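PDB 6HUH: beta-lactamase from Klebsiella pneumoniae, which probably hydrolyses beta-lactam antibiotics as a class D beta-lactamase, adding water to a beta-lactam to give a substituted beta-amino acid. Local coordinates for residues T24-L28 and A39-C43; L47-T52 and I216-V220; L75-D81 and W104-R108; R185-I189 and R250-F254. All coordinates share one frame; numbering follows the deposited sequence.

Contact 1. Residues T24-L28 and A39-C43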
loop_
_atom_site.group_PDB
_atom_site.type_symbol
_atom_site.label_atom_id
_atom_site.label_comp_id
_atom_site.label_asym_id
_atom_site.label_seq_id
_atom_site.Cartn_x
_atom_site.Cartn_y
_atom_site.Cartn_z
ATOM N N THR A 24 0.057 3.008 -33.720
ATOM C CA THR A 24 -1.242 3.399 -33.188
ATOM C C THR A 24 -1.196 3.746 -31.677
ATOM O O THR A 24 -2.243 3.755 -31.015
ATOM C CB THR A 24 -2.301 2.355 -33.531
ATOM O OG1 THR A 24 -1.800 1.048 -33.245
ATOM C CG2 THR A 24 -2.748 2.437 -34.997
ATOM N N GLY A 25 -0.000 4.091 -31.171
ATOM C CA GLY A 25 0.208 4.555 -29.802
ATOM C C GLY A 25 -0.294 5.982 -29.644
ATOM O O GLY A 25 -0.502 6.675 -30.643
ATOM N N CYS A 26 -0.488 6.460 -28.414
ATOM C CA CYS A 26 -1.023 7.814 -28.229
ATOM C C CYS A 26 -0.642 8.502 -26.887
ATOM O O CYS A 26 -0.761 7.860 -25.844
ATOM C CB CYS A 26 -2.540 7.774 -28.418
ATOM S SG CYS A 26 -3.451 8.960 -27.405
ATOM N N MET A 27 -0.235 9.813 -26.912
ATOM C CA MET A 27 -0.045 10.613 -25.692
ATOM C C MET A 27 -0.919 11.859 -25.708
ATOM O O MET A 27 -0.667 12.815 -26.428
ATOM C CB MET A 27 1.385 10.939 -25.272
ATOM C CG MET A 27 1.468 10.952 -23.739
ATOM S SD MET A 27 2.970 11.432 -22.841
ATOM C CE MET A 27 4.194 10.166 -23.471
ATOM N N LEU A 28 -1.963 11.816 -24.901
ATOM C CA LEU A 28 -2.959 12.864 -24.766
ATOM C C LEU A 28 -2.891 13.583 -23.426
ATOM O O LEU A 28 -2.901 12.931 -22.375
ATOM C CB LEU A 28 -4.350 12.214 -24.927
ATOM C CG LEU A 28 -5.535 13.162 -25.094
ATOM C CD1 LEU A 28 -6.481 12.652 -26.127
ATOM C CD2 LEU A 28 -6.241 13.436 -23.768
ATOM N N ALA A 39 -2.897 16.078 -28.198
ATOM C CA ALA A 39 -3.185 14.684 -28.530
ATOM C C ALA A 39 -2.250 14.283 -29.676
ATOM O O ALA A 39 -2.151 15.014 -30.651
ATOM C CB ALA A 39 -4.650 14.555 -28.937
ATOM N N GLN A 40 -1.504 13.186 -29.523
ATOM C CA GLN A 40 -0.495 12.762 -30.508
ATOM C C GLN A 40 -0.529 11.247 -30.751
ATOM O O GLN A 40 -0.081 10.468 -29.913
ATOM C CB GLN A 40 0.910 13.182 -30.027
ATOM C CG GLN A 40 1.157 14.693 -29.962
ATOM C CD GLN A 40 1.473 15.304 -31.307
ATOM O OE1 GLN A 40 2.051 14.662 -32.196
ATOM N NE2 GLN A 40 1.132 16.576 -31.479
ATOM N N GLY A 41 -1.030 10.859 -31.907
ATOM C CA GLY A 41 -1.197 9.468 -32.295
ATOM C C GLY A 41 -2.668 9.120 -32.443
ATOM O O GLY A 41 -3.490 9.998 -32.746
ATOM N N ASP A 42 -3.020 7.838 -32.191
ATOM C CA ASP A 42 -4.390 7.335 -32.317
ATOM C C ASP A 42 -5.235 7.565 -31.057
ATOM O O ASP A 42 -5.593 6.625 -30.334
ATOM C CB ASP A 42 -4.385 5.865 -32.754
ATOM C CG ASP A 42 -5.619 5.451 -33.517
ATOM O OD1 ASP A 42 -6.603 6.247 -33.545
ATOM O OD2 ASP A 42 -5.620 4.328 -34.073
ATOM N N CYS A 43 -5.598 8.834 -30.850
ATOM C CA CYS A 43 -6.350 9.324 -29.691
ATOM C C CYS A 43 -7.871 9.138 -29.780
ATOM O O CYS A 43 -8.540 9.305 -28.762
ATOM C CB CYS A 43 -5.982 10.780 -29.404
ATOM S SG CYS A 43 -4.270 11.006 -28.808
#
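The N-terminal beta hairpin, strands 26-30 and 36-41, brings Cys26 beside Gly41 and Cys43 at the margin of the antiparallel sheet. Segments 26-28 and 39-41 run almost exactly antiparallel, their axes 4.7 Å apart. Met27 N donates to Gln40 O at 3.1 Å, and the return bond from Gln40 N to Met27 O is weak. Two residues before Met27, Gly25 O accepts from Asp42 N at 3.2 Å. Cys26 and Gly41 form a non-hydrogen-bonded pair; Gly41 has a positive phi of 114°, and its CA makes a CA-H...O contact with Gly25 O at 3.3 Å. Beyond it Asp42 centres an inverse gamma turn, which directs the chain so that Cys43 lies near Cys26 and Leu28. Cys26 and Cys43 are a known disulfide pair of this protein, but their SG atoms are modelled 2.6 Å apart, too long for a covalent bond, so the linkage is doubtful here. Leu28 CD1 closes over this corner, 3.8 Å from Cys43 CB and 3.9 Å from Ala39 CB; CG lies anti to the Leu28 backbone N (chi1 -168°), which sends the branch that way. Asp42 lies alongside Thr24 and gives OD1 to Ser45, while helix 155-166 packs against Cys26, Leu28 and Cys43. The strands are thus joined by two regular backbone bonds and one weak one, with the apolar contact of Leu28 with Ala39 and Cys43 beside them.

Contact 2. Residues L47-T52 and I216-V220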
loop_
_atom_site.group_PDB
_atom_site.type_symbol
_atom_site.label_atom_id
_atom_site.label_comp_id
_atom_site.label_asym_id
_atom_site.label_seq_id
_atom_site.Cartn_x
_atom_site.Cartn_y
_atom_site.Cartn_z
ATOM N N LEU A 47 -10.245 1.266 -27.712
ATOM C CA LEU A 47 -9.419 0.124 -27.321
ATOM C C LEU A 47 -9.931 -0.551 -26.038
ATOM O O LEU A 47 -10.551 0.135 -25.211
ATOM C CB LEU A 47 -7.961 0.565 -27.099
ATOM C CG LEU A 47 -7.216 1.207 -28.275
ATOM C CD1 LEU A 47 -6.020 1.995 -27.781
ATOM C CD2 LEU A 47 -6.817 0.174 -29.308
ATOM N N PRO A 48 -9.638 -1.865 -25.791
ATOM C CA PRO A 48 -10.071 -2.474 -24.521
ATOM C C PRO A 48 -9.544 -1.668 -23.323
ATOM O O PRO A 48 -8.382 -1.281 -23.360
ATOM C CB PRO A 48 -9.466 -3.891 -24.580
ATOM C CG PRO A 48 -8.421 -3.828 -25.614
ATOM C CD PRO A 48 -8.912 -2.847 -26.624
ATOM N N PRO A 49 -10.355 -1.327 -22.288
ATOM C CA PRO A 49 -9.803 -0.525 -21.181
ATOM C C PRO A 49 -8.861 -1.311 -20.264
ATOM O O PRO A 49 -8.006 -0.714 -19.613
ATOM C CB PRO A 49 -11.044 -0.007 -20.456
ATOM C CG PRO A 49 -12.099 -1.014 -20.736
ATOM C CD PRO A 49 -11.772 -1.678 -22.047
ATOM N N ALA A 50 -8.973 -2.658 -20.281
ATOM C CA ALA A 50 -8.216 -3.589 -19.452
ATOM C C ALA A 50 -8.362 -3.218 -17.976
ATOM O O ALA A 50 -9.484 -2.978 -17.525
ATOM C CB ALA A 50 -6.764 -3.646 -19.877
ATOM N N SER A 51 -7.249 -3.106 -17.241
ATOM C CA SER A 51 -7.290 -2.787 -15.821
ATOM C C SER A 51 -7.488 -1.287 -15.495
ATOM O O SER A 51 -7.499 -0.945 -14.324
ATOM C CB SER A 51 -6.078 -3.359 -15.105
ATOM O OG SER A 51 -6.266 -4.749 -14.902
ATOM N N THR A 52 -7.699 -0.415 -16.481
ATOM C CA THR A 52 -8.017 0.994 -16.228
ATOM C C THR A 52 -9.522 1.125 -15.907
ATOM O O THR A 52 -9.985 2.186 -15.458
ATOM C CB THR A 52 -7.632 1.891 -17.420
ATOM O OG1 THR A 52 -8.529 1.670 -18.532
ATOM C CG2 THR A 52 -6.175 1.754 -17.809
ATOM N N ILE A 216 -1.629 -3.509 -25.543
ATOM C CA ILE A 216 -2.011 -2.111 -25.336
ATOM C C ILE A 216 -1.685 -1.764 -23.894
ATOM O O ILE A 216 -2.263 -2.330 -22.964
ATOM C CB ILE A 216 -3.480 -1.722 -25.678
ATOM C CG1 ILE A 216 -3.871 -2.132 -27.113
ATOM C CG2 ILE A 216 -3.718 -0.211 -25.431
ATOM C CD1 ILE A 216 -5.297 -2.557 -27.258
ATOM N N GLY A 217 -0.741 -0.862 -23.732
ATOM C CA GLY A 217 -0.354 -0.374 -22.422
ATOM C C GLY A 217 -1.150 0.867 -22.125
ATOM O O GLY A 217 -1.411 1.660 -23.022
ATOM N N TRP A 218 -1.605 1.024 -20.916
ATOM C CA TRP A 218 -2.359 2.222 -20.606
ATOM C C TRP A 218 -1.792 2.874 -19.342
ATOM O O TRP A 218 -1.539 2.182 -18.366
ATOM C CB TRP A 218 -3.830 1.876 -20.293
ATOM C CG TRP A 218 -4.805 1.572 -21.391
ATOM C CD1 TRP A 218 -5.236 0.330 -21.762
ATOM C CD2 TRP A 218 -5.725 2.504 -21.988
ATOM N NE1 TRP A 218 -6.297 0.434 -22.634
ATOM C CE2 TRP A 218 -6.612 1.757 -22.798
ATOM C CE3 TRP A 218 -5.844 3.909 -21.971
ATOM C CZ2 TRP A 218 -7.588 2.363 -23.590
ATOM C CZ3 TRP A 218 -6.813 4.506 -22.750
ATOM C CH2 TRP A 218 -7.676 3.736 -23.546
ATOM N N PHE A 219 -1.651 4.193 -19.340
ATOM C CA PHE A 219 -1.364 4.965 -18.141
ATOM C C PHE A 219 -2.231 6.210 -18.132
ATOM O O PHE A 219 -1.958 7.193 -18.832
ATOM C CB PHE A 219 0.101 5.241 -17.840
ATOM C CG PHE A 219 0.183 5.710 -16.405
ATOM C CD1 PHE A 219 -0.191 4.869 -15.356
ATOM C CD2 PHE A 219 0.544 7.016 -16.104
ATOM C CE1 PHE A 219 -0.187 5.319 -14.039
ATOM C CE2 PHE A 219 0.578 7.456 -14.776
ATOM C CZ PHE A 219 0.199 6.605 -13.755
ATOM N N VAL A 220 -3.353 6.101 -17.414
ATOM C CA VAL A 220 -4.406 7.117 -17.345
ATOM C C VAL A 220 -4.505 7.661 -15.968
ATOM O O VAL A 220 -4.228 6.931 -15.027
ATOM C CB VAL A 220 -5.771 6.594 -17.883
ATOM C CG1 VAL A 220 -5.627 6.115 -19.308
ATOM C CG2 VAL A 220 -6.337 5.484 -17.022
#
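The Trp218 indole meets the 47-52 loop with one face and one edge. Pro49 O lies over the face, 3.7 Å from Trp218 NE1. At the edge, Pro48 O takes the hydrogen bond from Trp218 NE1 at 2.8 Å; the indole N-H lies in the plane of that carbonyl, while the oxygen sits 18° out of the ring plane. Leu47 CB and Thr52 CG2 approach obliquely, Thr52 CG2 coming within 3.4 Å of Trp218 CB. The loop leads into the SxxK motif of the penicillin-recognising enzymes: Ser51 is the predicted acyl-ester nucleophile, and its OG is hydrogen-bonded to NZ of the carboxylated lysine at position 54. Within 216-220 nothing touches Ser51; the segment packs on the loop residues that flank it. Pro49 O is gripped from one side of its plane by Thr52 N and by Thr52 OG1, the latter at 2.7 Å, and Thr52 OG1 also bonds to Gln158. This places Thr52 CG2 (chi1 of OG1 71°) against the strand; the Thr52 and Val220 side chains cross at about a right angle, Thr52 CG2 3.8 Å from Val220 CG2. At the other end Ile216 CD1 touches both Leu47 CD2 and Pro48 CD, 3.7 Å from each.

Contact 3. Residues L75-D81 and W104-R108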
loop_
_atom_site.group_PDB
_atom_site.type_symbol
_atom_site.label_atom_id
_atom_site.label_comp_id
_atom_site.label_asym_id
_atom_site.label_seq_id
_atom_site.Cartn_x
_atom_site.Cartn_y
_atom_site.Cartn_z
ATOM N N LEU A 75 -10.968 -9.272 0.954
ATOM C CA LEU A 75 -11.558 -10.513 0.447
ATOM C C LEU A 75 -10.521 -11.627 0.187
ATOM O O LEU A 75 -9.485 -11.356 -0.418
ATOM C CB LEU A 75 -12.433 -10.268 -0.800
ATOM C CG LEU A 75 -13.548 -9.191 -0.720
ATOM C CD1 LEU A 75 -14.266 -9.068 -2.048
ATOM C CD2 LEU A 75 -14.566 -9.479 0.391
ATOM N N PRO A 76 -10.760 -12.883 0.637
ATOM C CA PRO A 76 -9.775 -13.946 0.384
ATOM C C PRO A 76 -9.838 -14.547 -1.025
ATOM O O PRO A 76 -10.905 -14.594 -1.646
ATOM C CB PRO A 76 -10.141 -14.998 1.423
ATOM C CG PRO A 76 -11.615 -14.859 1.588
ATOM C CD PRO A 76 -11.912 -13.394 1.418
ATOM N N PHE A 77 -8.699 -15.068 -1.500
ATOM C CA PHE A 77 -8.594 -15.773 -2.779
ATOM C C PHE A 77 -9.273 -17.146 -2.614
ATOM O O PHE A 77 -9.098 -17.791 -1.582
ATOM C CB PHE A 77 -7.110 -15.953 -3.144
ATOM C CG PHE A 77 -6.854 -16.784 -4.383
ATOM C CD1 PHE A 77 -6.913 -16.211 -5.652
ATOM C CD2 PHE A 77 -6.508 -18.130 -4.280
ATOM C CE1 PHE A 77 -6.646 -16.972 -6.794
ATOM C CE2 PHE A 77 -6.262 -18.892 -5.427
ATOM C CZ PHE A 77 -6.333 -18.310 -6.673
ATOM N N LYS A 78 -10.023 -17.598 -3.618
ATOM C CA LYS A 78 -10.695 -18.906 -3.555
ATOM C C LYS A 78 -10.267 -19.787 -4.733
ATOM O O LYS A 78 -9.958 -19.250 -5.792
ATOM C CB LYS A 78 -12.226 -18.735 -3.590
ATOM C CG LYS A 78 -12.853 -18.025 -2.392
ATOM C CD LYS A 78 -14.348 -17.823 -2.639
ATOM C CE LYS A 78 -14.974 -16.762 -1.773
ATOM N NZ LYS A 78 -16.295 -16.348 -2.316
ATOM N N ALA A 79 -10.290 -21.135 -4.562
ATOM C CA ALA A 79 -9.963 -22.106 -5.623
ATOM C C ALA A 79 -10.990 -21.955 -6.738
ATOM O O ALA A 79 -12.194 -22.018 -6.496
ATOM C CB ALA A 79 -9.982 -23.530 -5.079
ATOM N N GLY A 80 -10.501 -21.668 -7.931
ATOM C CA GLY A 80 -11.335 -21.408 -9.094
ATOM C C GLY A 80 -11.247 -19.964 -9.562
ATOM O O GLY A 80 -11.847 -19.609 -10.585
ATOM N N ASP A 81 -10.507 -19.112 -8.812
ATOM C CA ASP A 81 -10.307 -17.717 -9.198
ATOM C C ASP A 81 -9.073 -17.627 -10.082
ATOM O O ASP A 81 -8.105 -18.356 -9.827
ATOM C CB ASP A 81 -10.148 -16.778 -7.986
ATOM C CG ASP A 81 -11.414 -16.480 -7.216
ATOM O OD1 ASP A 81 -12.509 -16.567 -7.810
ATOM O OD2 ASP A 81 -11.311 -16.132 -6.022
ATOM N N TRP A 104 -9.946 -10.931 -10.055
ATOM C CA TRP A 104 -10.961 -11.670 -9.301
ATOM C C TRP A 104 -11.696 -10.798 -8.286
ATOM O O TRP A 104 -12.876 -11.021 -8.046
ATOM C CB TRP A 104 -10.424 -12.956 -8.675
ATOM C CG TRP A 104 -9.326 -12.835 -7.657
ATOM C CD1 TRP A 104 -8.034 -13.231 -7.824
ATOM C CD2 TRP A 104 -9.474 -12.535 -6.250
ATOM N NE1 TRP A 104 -7.347 -13.125 -6.635
ATOM C CE2 TRP A 104 -8.204 -12.688 -5.657
ATOM C CE3 TRP A 104 -10.548 -12.116 -5.441
ATOM C CZ2 TRP A 104 -7.966 -12.391 -4.310
ATOM C CZ3 TRP A 104 -10.312 -11.830 -4.108
ATOM C CH2 TRP A 104 -9.038 -11.982 -3.551
ATOM N N TYR A 105 -11.024 -9.769 -7.752
ATOM C CA TYR A 105 -11.593 -8.814 -6.799
ATOM C C TYR A 105 -12.582 -7.879 -7.519
ATOM O O TYR A 105 -13.538 -7.398 -6.908
ATOM C CB TYR A 105 -10.471 -8.035 -6.102
ATOM C CG TYR A 105 -10.910 -7.245 -4.893
ATOM C CD1 TYR A 105 -11.352 -5.933 -5.018
ATOM C CD2 TYR A 105 -10.815 -7.784 -3.611
ATOM C CE1 TYR A 105 -11.747 -5.193 -3.905
ATOM C CE2 TYR A 105 -11.164 -7.039 -2.488
ATOM C CZ TYR A 105 -11.652 -5.751 -2.642
ATOM O OH TYR A 105 -12.042 -5.021 -1.547
ATOM N N SER A 106 -12.388 -7.667 -8.828
ATOM C CA SER A 106 -13.299 -6.841 -9.624
ATOM C C SER A 106 -14.569 -7.620 -9.916
ATOM O O SER A 106 -15.652 -7.028 -9.905
ATOM C CB SER A 106 -12.638 -6.419 -10.927
ATOM O OG SER A 106 -11.579 -5.505 -10.700
ATOM N N GLN A 107 -14.433 -8.960 -10.167
ATOM C CA GLN A 107 -15.545 -9.891 -10.428
ATOM C C GLN A 107 -16.391 -10.047 -9.173
ATOM O O GLN A 107 -17.613 -10.112 -9.280
ATOM C CB GLN A 107 -15.043 -11.263 -10.895
ATOM C CG GLN A 107 -14.034 -11.208 -12.036
ATOM C CD GLN A 107 -13.749 -12.556 -12.647
ATOM O OE1 GLN A 107 -13.539 -13.562 -11.956
ATOM N NE2 GLN A 107 -13.698 -12.596 -13.968
ATOM N N ARG A 108 -15.756 -10.061 -7.985
ATOM C CA ARG A 108 -16.444 -10.138 -6.685
ATOM C C ARG A 108 -17.361 -8.939 -6.514
ATOM O O ARG A 108 -18.490 -9.097 -6.048
ATOM C CB ARG A 108 -15.444 -10.140 -5.524
ATOM C CG ARG A 108 -14.580 -11.371 -5.439
ATOM C CD ARG A 108 -15.250 -12.538 -4.753
ATOM N NE ARG A 108 -14.238 -13.313 -4.050
ATOM C CZ ARG A 108 -13.537 -14.304 -4.586
ATOM N NH1 ARG A 108 -13.764 -14.687 -5.837
ATOM N NH2 ARG A 108 -12.616 -14.932 -3.870
HETATM O O HOH W 1 -13.602 -13.704 -1.429
#
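Arg108 meets Asp81 end-on, with NH1 and NH2 each donating to the carboxylate. NH2 uses the syn lone pair of Asp81 OD2 at 2.8 Å; NH1 spans both oxygens, 3.0 Å from Asp81 OD1 and slightly closer to OD2. The two planes are turned 41° apart, so the salt bridge is skewed. NH2 also donates to Pro76 O at 2.8 Å, in the plane of that carbonyl, and a water joins the same oxygen to Arg108 NE. Bends at chi2 and chi3 (-82° and -148°) carry the guanidinium round to these partners. Its faces are occupied: the Lys78 chain runs over one, and Trp104 CE3 lies 3.8 Å from the plane on the other.

In the second shell, Lys78 N donates to Asp81 OD2 from above the carboxylate plane, and Asp81 N returns a bond to Lys78 O, closing a type II beta turn through Ala79 and Gly80. Three donors thus converge on Asp81 OD2. The turn belongs to the loop between helices 56-64 and 94-99, here pinned to helix 103-113, whose Ser106 OG bonds to the carboxylated lysine at position 54.

Trp104 has Asp81 OD2 and, in a CH-pi contact, Phe77 CA over one face of its ring, and Tyr105 CB over the opposite face. Phe77 turns its edge to the indole face in an offset edge-to-face pair, CD1 3.3 Å from Trp104 NE1. Leu75 O meets the indole edge at CH2. Trp104 NE1 is tied to Trp88 O. Leu75 CG packs 3.7 Å from Tyr105 CE2, and Tyr105 OH is held by Pro73 O.

Contact 4. Residues R185-I189 and R250-F254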
loop_
_atom_site.group_PDB
_atom_site.type_symbol
_atom_site.label_atom_id
_atom_site.label_comp_id
_atom_site.label_asym_id
_atom_site.label_seq_id
_atom_site.Cartn_x
_atom_site.Cartn_y
_atom_site.Cartn_z
ATOM N N ARG A 185 -3.505 6.682 -5.934
ATOM C CA ARG A 185 -2.382 7.606 -5.733
ATOM C C ARG A 185 -1.039 7.018 -6.161
ATOM O O ARG A 185 -0.746 5.854 -5.896
ATOM C CB ARG A 185 -2.347 8.088 -4.284
ATOM C CG ARG A 185 -1.377 9.226 -4.018
ATOM C CD ARG A 185 -2.082 10.551 -3.770
ATOM N NE ARG A 185 -1.293 11.419 -2.892
ATOM C CZ ARG A 185 -0.243 12.132 -3.284
ATOM N NH1 ARG A 185 0.163 12.093 -4.553
ATOM N NH2 ARG A 185 0.423 12.874 -2.411
ATOM N N GLN A 186 -0.229 7.857 -6.811
ATOM C CA GLN A 186 1.091 7.595 -7.390
ATOM C C GLN A 186 2.164 8.549 -6.772
ATOM O O GLN A 186 1.792 9.531 -6.099
ATOM C CB GLN A 186 1.003 7.844 -8.917
ATOM C CG GLN A 186 0.093 6.897 -9.696
ATOM C CD GLN A 186 0.710 5.532 -9.878
ATOM O OE1 GLN A 186 1.925 5.395 -10.065
ATOM N NE2 GLN A 186 -0.118 4.486 -9.808
ATOM N N PRO A 187 3.492 8.320 -7.010
ATOM C CA PRO A 187 4.497 9.250 -6.465
ATOM C C PRO A 187 4.311 10.656 -7.021
ATOM O O PRO A 187 3.932 10.831 -8.188
ATOM C CB PRO A 187 5.841 8.649 -6.912
ATOM C CG PRO A 187 5.552 7.241 -7.242
ATOM C CD PRO A 187 4.147 7.233 -7.766
ATOM N N ASP A 188 4.591 11.647 -6.167
ATOM C CA ASP A 188 4.487 13.073 -6.439
ATOM C C ASP A 188 5.478 13.559 -7.513
ATOM O O ASP A 188 6.411 12.845 -7.906
ATOM C CB ASP A 188 4.777 13.837 -5.131
ATOM C CG ASP A 188 3.582 14.172 -4.251
ATOM O OD1 ASP A 188 2.674 13.308 -4.118
ATOM O OD2 ASP A 188 3.597 15.263 -3.620
ATOM N N ILE A 189 5.241 14.797 -7.982
ATOM C CA ILE A 189 6.067 15.625 -8.855
ATOM C C ILE A 189 5.941 17.008 -8.167
ATOM O O ILE A 189 4.833 17.524 -8.087
ATOM C CB ILE A 189 5.601 15.600 -10.348
ATOM C CG1 ILE A 189 5.759 14.184 -10.956
ATOM C CG2 ILE A 189 6.388 16.633 -11.178
ATOM C CD1 ILE A 189 5.101 13.966 -12.293
ATOM N N ARG A 250 3.584 4.243 -18.080
ATOM C CA ARG A 250 3.742 4.897 -16.777
ATOM C C ARG A 250 5.040 5.697 -16.704
ATOM O O ARG A 250 5.065 6.818 -16.199
ATOM C CB ARG A 250 3.690 3.838 -15.665
ATOM C CG ARG A 250 3.724 4.407 -14.239
ATOM C CD ARG A 250 3.523 3.337 -13.164
ATOM N NE ARG A 250 4.697 3.107 -12.309
ATOM C CZ ARG A 250 5.113 3.925 -11.343
ATOM N NH1 ARG A 250 4.472 5.060 -11.100
ATOM N NH2 ARG A 250 6.192 3.626 -10.632
ATOM N N GLU A 251 6.109 5.100 -17.228
ATOM C CA GLU A 251 7.455 5.648 -17.323
ATOM C C GLU A 251 7.444 6.930 -18.183
ATOM O O GLU A 251 7.923 7.970 -17.730
ATOM C CB GLU A 251 8.351 4.569 -17.932
ATOM C CG GLU A 251 9.836 4.842 -17.957
ATOM C CD GLU A 251 10.586 3.668 -18.559
ATOM O OE1 GLU A 251 11.089 2.831 -17.773
ATOM O OE2 GLU A 251 10.593 3.534 -19.807
ATOM N N GLU A 252 6.851 6.847 -19.399
ATOM C CA GLU A 252 6.762 7.925 -20.395
ATOM C C GLU A 252 5.900 9.105 -19.938
ATOM O O GLU A 252 6.151 10.244 -20.348
ATOM C CB GLU A 252 6.296 7.385 -21.765
ATOM C CG GLU A 252 7.402 6.717 -22.567
ATOM C CD GLU A 252 6.940 5.738 -23.637
ATOM O OE1 GLU A 252 7.536 4.638 -23.732
ATOM O OE2 GLU A 252 5.995 6.070 -24.390
ATOM N N VAL A 253 4.905 8.835 -19.089
ATOM C CA VAL A 253 4.033 9.873 -18.545
ATOM C C VAL A 253 4.817 10.682 -17.510
ATOM O O VAL A 253 4.827 11.909 -17.575
ATOM C CB VAL A 253 2.729 9.268 -17.986
ATOM C CG1 VAL A 253 2.021 10.228 -17.045
ATOM C CG2 VAL A 253 1.798 8.858 -19.118
ATOM N N PHE A 254 5.522 9.982 -16.601
ATOM C CA PHE A 254 6.347 10.589 -15.555
ATOM C C PHE A 254 7.530 11.367 -16.114
ATOM O O PHE A 254 8.005 12.300 -15.463
ATOM C CB PHE A 254 6.792 9.555 -14.519
ATOM C CG PHE A 254 5.824 9.432 -13.370
ATOM C CD1 PHE A 254 5.812 10.375 -12.345
ATOM C CD2 PHE A 254 4.960 8.350 -13.285
ATOM C CE1 PHE A 254 4.922 10.258 -11.279
ATOM C CE2 PHE A 254 4.089 8.220 -12.208
ATOM C CZ PHE A 254 4.075 9.175 -11.215
#
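Phe254 makes the close part of this contact, presenting its ring edge to strand 185-189. Pro187 O lies in the ring plane, 3.3 Å from Phe254 CE1, and Pro187 CD is 4.0 Å from Phe254 CZ, the proline crossing the phenylalanine at about a right angle. Gln186 CB also stands at the ring edge. Ile189 comes in obliquely, its CD1 3.7 Å from Phe254 CD1, and goes on to touch Leu257, Pro258 and Leu261 of the same helix. With CG1 anti to the carbonyl carbon (chi1 -65°), Ile189 extends CD1 to the ring. Helix 245-264 lies against the antiparallel sheet, over 185-189, one of its two edge strands within the chain; the two segment axes cross at 30° and stay 11.7 Å apart, a distance the side chains must bridge.

At the Arg250 end the fit is looser. The chain is extended from the helix until it bends at chi3, bringing NH1 within 2.8 Å of Gln186 OE1, but the angle is poor and this is not a hydrogen bond. The amide and guanidinium planes are 53° apart. Gln186 NE2, the other end of the amide, makes a weak bond to Gly196 O, and Arg250 and Gln186 both rest on Phe219. Asp188 points away from the helix, and Arg185 NH1 and NH2 both donate to its OD1, the former at 2.8 Å, while Gln71 of the second subunit packs on Pro187 and Asp188. No hydrogen bond crosses here; apolar and ring-edge contacts hold helix and strand, with at most a modest electrostatic pull from Arg250 on the glutamine oxygen.

In the fold
Contact 2 is the buried one, its centre about 6 Å from the centre of the chain; contacts 1 and 3 are partly buried and contact 4 lies at the surface. Contacts 1, 2 and 4 all reach the antiparallel sheet, 1 and 4 at its two outermost strands and 2 on an inner one. Phe219 from contact 2 packs against Arg250, Val253 and Gln186 of contact 4, and Met27 of contact 1 touches Glu252. Contact 3 stands apart, its centre about 34 Å from that of contact 1, within the chain stretch that contact 2 closes. Its chemistry is ionic and aromatic, against backbone bonding in contact 1, an indole bond amid apolar groups in contact 2, and edge packing in contact 4.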